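Tb427.07.360- putative uncharacterized metacyclic invariant surface protein from Trypanosoma brucei (Trypanosoma brucei, PDB 5VTL) is of unknown function but is probably displayed on the surface of metacyclic trypanosomes as an invariant protein of extended helical architecture. Local coordinates at residues A48-E53 with A65-R70. Numbering follows the deposited sequence.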
loop_
_atom_site.group_PDB
_atom_site.type_symbol
_atom_site.label_atom_id
_atom_site.label_comp_id
_atom_site.label_asym_id
_atom_site.label_seq_id
_atom_site.Cartn_x
_atom_site.Cartn_y
_atom_site.Cartn_z
ATOM N N ALA A 48 22.112 -21.502 -1.468
ATOM C CA ALA A 48 21.634 -22.791 -1.938
ATOM C C ALA A 48 22.485 -23.193 -3.131
ATOM O O ALA A 48 22.901 -24.349 -3.233
ATOM C CB ALA A 48 20.139 -22.696 -2.302
ATOM N N VAL A 49 22.777 -22.234 -4.014
ATOM C CA VAL A 49 23.623 -22.508 -5.173
ATOM C C VAL A 49 25.009 -22.959 -4.688
ATOM O O VAL A 49 25.549 -23.944 -5.171
ATOM C CB VAL A 49 23.728 -21.282 -6.146
ATOM C CG1 VAL A 49 24.847 -21.444 -7.145
ATOM C CG2 VAL A 49 22.403 -21.063 -6.917
ATOM N N ARG A 50 25.579 -22.248 -3.723
ATOM C CA ARG A 50 26.876 -22.654 -3.174
ATOM C C ARG A 50 26.821 -24.074 -2.628
ATOM O O ARG A 50 27.700 -24.892 -2.902
ATOM C CB ARG A 50 27.336 -21.695 -2.076
ATOM C CG ARG A 50 28.695 -22.065 -1.486
ATOM C CD ARG A 50 29.027 -21.270 -0.251
ATOM N NE ARG A 50 27.981 -21.359 0.761
ATOM C CZ ARG A 50 27.769 -22.414 1.541
ATOM N NH1 ARG A 50 28.513 -23.499 1.415
ATOM N NH2 ARG A 50 26.789 -22.393 2.432
ATOM N N ARG A 51 25.791 -24.376 -1.854
ATOM C CA ARG A 51 25.650 -25.707 -1.285
ATOM C C ARG A 51 25.568 -26.793 -2.347
ATOM O O ARG A 51 26.216 -27.837 -2.245
ATOM C CB ARG A 51 24.422 -25.742 -0.393
ATOM C CG ARG A 51 24.585 -24.949 0.898
ATOM C CD ARG A 51 23.272 -24.857 1.618
ATOM N NE ARG A 51 22.732 -26.174 1.958
ATOM C CZ ARG A 51 21.504 -26.379 2.435
ATOM N NH1 ARG A 51 21.095 -27.604 2.745
ATOM N NH2 ARG A 51 20.673 -25.357 2.600
ATOM N N ALA A 52 24.768 -26.544 -3.372
ATOM C CA ALA A 52 24.591 -27.505 -4.452
ATOM C C ALA A 52 25.883 -27.697 -5.226
ATOM O O ALA A 52 26.241 -28.819 -5.582
ATOM C CB ALA A 52 23.469 -27.042 -5.369
ATOM N N GLU A 53 26.591 -26.607 -5.500
ATOM C CA GLU A 53 27.870 -26.688 -6.197
ATOM C C GLU A 53 28.857 -27.581 -5.436
ATOM O O GLU A 53 29.580 -28.382 -6.034
ATOM C CB GLU A 53 28.484 -25.296 -6.370
ATOM C CG GLU A 53 27.774 -24.422 -7.380
ATOM C CD GLU A 53 28.323 -23.010 -7.447
ATOM O OE1 GLU A 53 28.086 -22.348 -8.480
ATOM O OE2 GLU A 53 29.001 -22.576 -6.488
ATOM N N ALA A 65 20.478 -30.729 -9.846
ATOM C CA ALA A 65 20.131 -29.947 -8.658
ATOM C C ALA A 65 20.811 -28.596 -8.649
ATOM O O ALA A 65 20.209 -27.588 -8.230
ATOM C CB ALA A 65 20.493 -30.719 -7.403
ATOM N N VAL A 66 22.061 -28.564 -9.104
ATOM C CA VAL A 66 22.770 -27.308 -9.288
ATOM C C VAL A 66 21.988 -26.445 -10.285
ATOM O O VAL A 66 21.802 -25.251 -10.085
ATOM C CB VAL A 66 24.208 -27.507 -9.827
ATOM C CG1 VAL A 66 24.833 -26.180 -10.174
ATOM C CG2 VAL A 66 25.071 -28.258 -8.835
ATOM N N GLY A 67 21.534 -27.050 -11.366
ATOM C CA GLY A 67 20.753 -26.322 -12.357
ATOM C C GLY A 67 19.464 -25.725 -11.811
ATOM O O GLY A 67 19.116 -24.579 -12.098
ATOM N N ARG A 68 18.737 -26.504 -11.030
ATOM C CA ARG A 68 17.502 -26.036 -10.425
ATOM C C ARG A 68 17.783 -24.870 -9.458
ATOM O O ARG A 68 17.024 -23.891 -9.405
ATOM C CB ARG A 68 16.833 -27.195 -9.684
ATOM C CG ARG A 68 15.518 -26.821 -9.030
ATOM C CD ARG A 68 14.847 -28.017 -8.366
ATOM N NE ARG A 68 13.582 -27.643 -7.731
ATOM C CZ ARG A 68 12.960 -28.343 -6.786
ATOM N NH1 ARG A 68 13.491 -29.462 -6.297
ATOM N NH2 ARG A 68 11.811 -27.903 -6.293
ATOM N N ALA A 69 18.863 -24.995 -8.684
ATOM C CA ALA A 69 19.271 -23.927 -7.767
ATOM C C ALA A 69 19.599 -22.622 -8.526
ATOM O O ALA A 69 19.199 -21.524 -8.121
ATOM C CB ALA A 69 20.470 -24.362 -6.963
ATOM N N ARG A 70 20.329 -22.751 -9.618
ATOM C CA ARG A 70 20.708 -21.587 -10.413
ATOM C C ARG A 70 19.519 -20.896 -11.041
ATOM O O ARG A 70 19.481 -19.675 -11.135
ATOM C CB ARG A 70 21.710 -21.992 -11.491
ATOM C CG ARG A 70 23.089 -22.295 -10.919
ATOM C CD ARG A 70 24.150 -22.627 -11.967
ATOM N NE ARG A 70 25.455 -22.711 -11.292
ATOM C CZ ARG A 70 26.472 -23.472 -11.673
ATOM N NH1 ARG A 70 26.376 -24.244 -12.748
ATOM N NH2 ARG A 70 27.592 -23.463 -10.970
#
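Residues 48-53 and 65-70 are helical throughout and run antiparallel, their axes 8.8 Å apart at closest approach and 169° between N-to-C directions. Such a short spacing is possible because alanines line the interface: Ala52 CB lies 4.3 Å from Ala69 CB. A valine from each helix flanks this pair. Val49 CG2 packs 3.8 Å from Ala69 CB and 3.5 Å from Ala69 O, while Val66 CG2 sits 4.0 Å from Ala52 CB and 3.5 Å from Ala52 O, so each methyl reaches the opposing backbone. At the margin, Arg70 NH2 donates a hydrogen bond to Glu53 OE1 (2.8 Å), a salt bridge that spans the apolar seam beside Val49. Helix 157-209 adds a third wall: Ala198 touches Ala48, Ala205 touches Ala65, and Glu206 pairs with Arg51. The contact thus joins helices 4-58 and 63-102 close to the turn between them, an alanine-rich helical hairpin at one end of the long three-helix bundle of this glutamic acid/alanine-rich trypanosome protein.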